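Local coordinates for protein laccase (Uncultured bacterium, PDB 4F7K) that probably couples the one-electron oxidation of phenolic substrates to the reduction of dioxygen to water, as a laccase of the multicopper oxidase family, at residues I137-I142 / R195-E200. Residues are numbered along the deposited sequence; the frame is centred on the assembly and turned at random. Where two conformers were deposited one is given.
Sequences IDDWRI and RIFPVE
Ile137 and Phe197 bury the most surface here, and a CH-pi contact joins them: Ile137 CG2 lies 3.8 Å from the centroid of the Phe197 ring, 15° off its normal, so the methyl sits over a face, displaced toward the CD2-CE2 rim. With CG1 beside the backbone N (chi1 -54°) and CG2 anti to it, CG2 is the branch turned onto the ring, while CG1 leads away from it and Ile137 CD1 meets Val199 CG2 tip to tip at 3.7 Å. Asp139, next on the same side of its strand, approaches the ring differently, its CB lying in the ring plane 3.9 Å from Phe197 CZ. The Asp139 and Arg195 side chains cross at about a right angle; in the conformer given, one of two and so less certain, Asp139 OD2 forms a salt bridge with Arg195 NE at 3.5 Å. Carboxylate and guanidinium planes stand 71° apart, which excludes a coplanar two-pronged pair. No hydrogen bond links the segments; strands 131-140 and 197-202 belong to different sheets of a cupredoxin-like domain, and Ala168 of strand 167-173 also touches Phe197. Cohesion between the two segments is therefore mainly apolar, with one long, single-pronged ion pair between partly exposed side chains probably adding modest attraction.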
loop_
_atom_site.group_PDB
_atom_site.type_symbol
_atom_site.label_atom_id
_atom_site.label_comp_id
_atom_site.label_asym_id
_atom_site.label_seq_id
_atom_site.Cartn_x
_atom_site.Cartn_y
_atom_site.Cartn_z
ATOM N N ILE A 137 7.609 -3.097 -3.222
ATOM C CA ILE A 137 7.805 -3.831 -4.457
ATOM C C ILE A 137 7.149 -3.061 -5.592
ATOM O O ILE A 137 6.000 -2.646 -5.488
ATOM C CB ILE A 137 7.266 -5.277 -4.355
ATOM C CG1 ILE A 137 7.900 -5.981 -3.145
ATOM C CG2 ILE A 137 7.542 -6.056 -5.641
ATOM C CD1 ILE A 137 7.361 -7.412 -2.856
ATOM N N ASP A 138 7.908 -2.825 -6.657
ATOM C CA ASP A 138 7.396 -2.041 -7.793
ATOM C C ASP A 138 7.978 -2.689 -9.050
ATOM O O ASP A 138 8.950 -3.444 -8.991
ATOM C CB ASP A 138 7.870 -0.582 -7.629
ATOM C CG ASP A 138 6.996 0.450 -8.356
ATOM O OD1 ASP A 138 6.038 0.047 -9.086
ATOM O OD2 ASP A 138 7.310 1.688 -8.168
ATOM N N ASP A 139 7.379 -2.453 -10.201
ATOM C CA ASP A 139 8.108 -2.822 -11.410
ATOM C C ASP A 139 8.281 -1.658 -12.358
ATOM O O ASP A 139 7.701 -0.593 -12.152
ATOM C CB ASP A 139 7.509 -4.045 -12.067
ATOM C CG ASP A 139 6.355 -3.715 -12.890
ATOM O OD1 ASP A 139 5.548 -2.888 -12.394
ATOM O OD2 ASP A 139 6.288 -4.251 -14.016
ATOM N N TRP A 140 9.148 -1.808 -13.348
ATOM C CA TRP A 140 9.526 -0.637 -14.134
ATOM C C TRP A 140 9.862 -1.048 -15.565
ATOM O O TRP A 140 10.386 -2.123 -15.801
ATOM C CB TRP A 140 10.774 0.087 -13.588
ATOM C CG TRP A 140 10.701 0.792 -12.274
ATOM C CD1 TRP A 140 10.459 2.118 -12.038
ATOM C CD2 TRP A 140 10.980 0.202 -11.010
ATOM N NE1 TRP A 140 10.518 2.376 -10.668
ATOM C CE2 TRP A 140 10.839 1.203 -10.030
ATOM C CE3 TRP A 140 11.330 -1.090 -10.617
ATOM C CZ2 TRP A 140 11.046 0.956 -8.698
ATOM C CZ3 TRP A 140 11.536 -1.339 -9.312
ATOM C CH2 TRP A 140 11.379 -0.334 -8.345
ATOM N N ARG A 141 9.564 -0.164 -16.494
ATOM C CA ARG A 141 10.022 -0.325 -17.868
ATOM C C ARG A 141 11.021 0.788 -18.039
ATOM O O ARG A 141 10.663 1.966 -18.061
ATOM C CB ARG A 141 8.845 -0.222 -18.830
ATOM N N ILE A 142 12.290 0.410 -18.063
ATOM C CA ILE A 142 13.409 1.385 -18.098
ATOM C C ILE A 142 14.234 1.188 -19.367
ATOM O O ILE A 142 14.595 0.059 -19.673
ATOM C CB ILE A 142 14.379 1.218 -16.886
ATOM C CG1 ILE A 142 13.629 1.057 -15.590
ATOM C CG2 ILE A 142 15.286 2.416 -16.733
ATOM C CD1 ILE A 142 14.555 0.972 -14.331
ATOM N N ARG A 195 0.461 -4.157 -11.511
ATOM C CA ARG A 195 1.010 -5.518 -11.397
ATOM C C ARG A 195 0.598 -6.179 -10.092
ATOM O O ARG A 195 0.681 -5.534 -9.040
ATOM C CB ARG A 195 2.546 -5.476 -11.445
ATOM C CG ARG A 195 3.123 -5.016 -12.809
ATOM C CD ARG A 195 2.681 -5.963 -13.925
ATOM N NE ARG A 195 3.271 -5.619 -15.224
ATOM C CZ ARG A 195 2.771 -6.047 -16.377
ATOM N NH1 ARG A 195 1.708 -6.821 -16.350
ATOM N NH2 ARG A 195 3.315 -5.702 -17.538
ATOM N N ILE A 196 0.192 -7.439 -10.156
ATOM C CA ILE A 196 -0.074 -8.220 -8.968
ATOM C C ILE A 196 1.163 -9.082 -8.741
ATOM O O ILE A 196 1.615 -9.766 -9.661
ATOM C CB ILE A 196 -1.295 -9.154 -9.152
ATOM C CG1 ILE A 196 -2.573 -8.356 -9.405
ATOM C CG2 ILE A 196 -1.481 -10.033 -7.934
ATOM C CD1 ILE A 196 -3.517 -9.097 -10.369
ATOM N N PHE A 197 1.660 -9.083 -7.514
ATOM C CA PHE A 197 2.859 -9.808 -7.156
ATOM C C PHE A 197 2.548 -10.938 -6.163
ATOM O O PHE A 197 2.196 -10.669 -4.997
ATOM C CB PHE A 197 3.859 -8.839 -6.503
ATOM C CG PHE A 197 4.510 -7.875 -7.475
ATOM C CD1 PHE A 197 5.353 -8.348 -8.475
ATOM C CD2 PHE A 197 4.305 -6.504 -7.361
ATOM C CE1 PHE A 197 5.949 -7.473 -9.385
ATOM C CE2 PHE A 197 4.913 -5.594 -8.253
ATOM C CZ PHE A 197 5.745 -6.088 -9.270
ATOM N N PRO A 198 2.679 -12.206 -6.612
ATOM C CA PRO A 198 2.865 -13.248 -5.606
ATOM C C PRO A 198 4.233 -13.038 -5.014
ATOM O O PRO A 198 5.179 -12.706 -5.750
ATOM C CB PRO A 198 2.869 -14.560 -6.401
ATOM C CG PRO A 198 2.844 -14.198 -7.864
ATOM C CD PRO A 198 2.910 -12.681 -7.989
ATOM N N VAL A 199 4.356 -13.170 -3.700
ATOM C CA VAL A 199 5.647 -12.973 -3.067
ATOM C C VAL A 199 5.990 -14.153 -2.174
ATOM O O VAL A 199 5.328 -14.374 -1.158
ATOM C CB VAL A 199 5.713 -11.695 -2.221
ATOM C CG1 VAL A 199 7.143 -11.492 -1.715
ATOM C CG2 VAL A 199 5.238 -10.465 -3.040
ATOM N N GLU A 200 7.042 -14.873 -2.548
ATOM C CA GLU A 200 7.586 -15.950 -1.709
ATOM C C GLU A 200 8.765 -15.446 -0.882
ATOM O O GLU A 200 9.708 -14.834 -1.416
ATOM C CB GLU A 200 8.020 -17.128 -2.561
ATOM C CG GLU A 200 6.878 -17.929 -3.122
ATOM C CD GLU A 200 5.925 -18.490 -2.046
ATOM O OE1 GLU A 200 6.385 -18.839 -0.929
ATOM O OE2 GLU A 200 4.703 -18.588 -2.326
#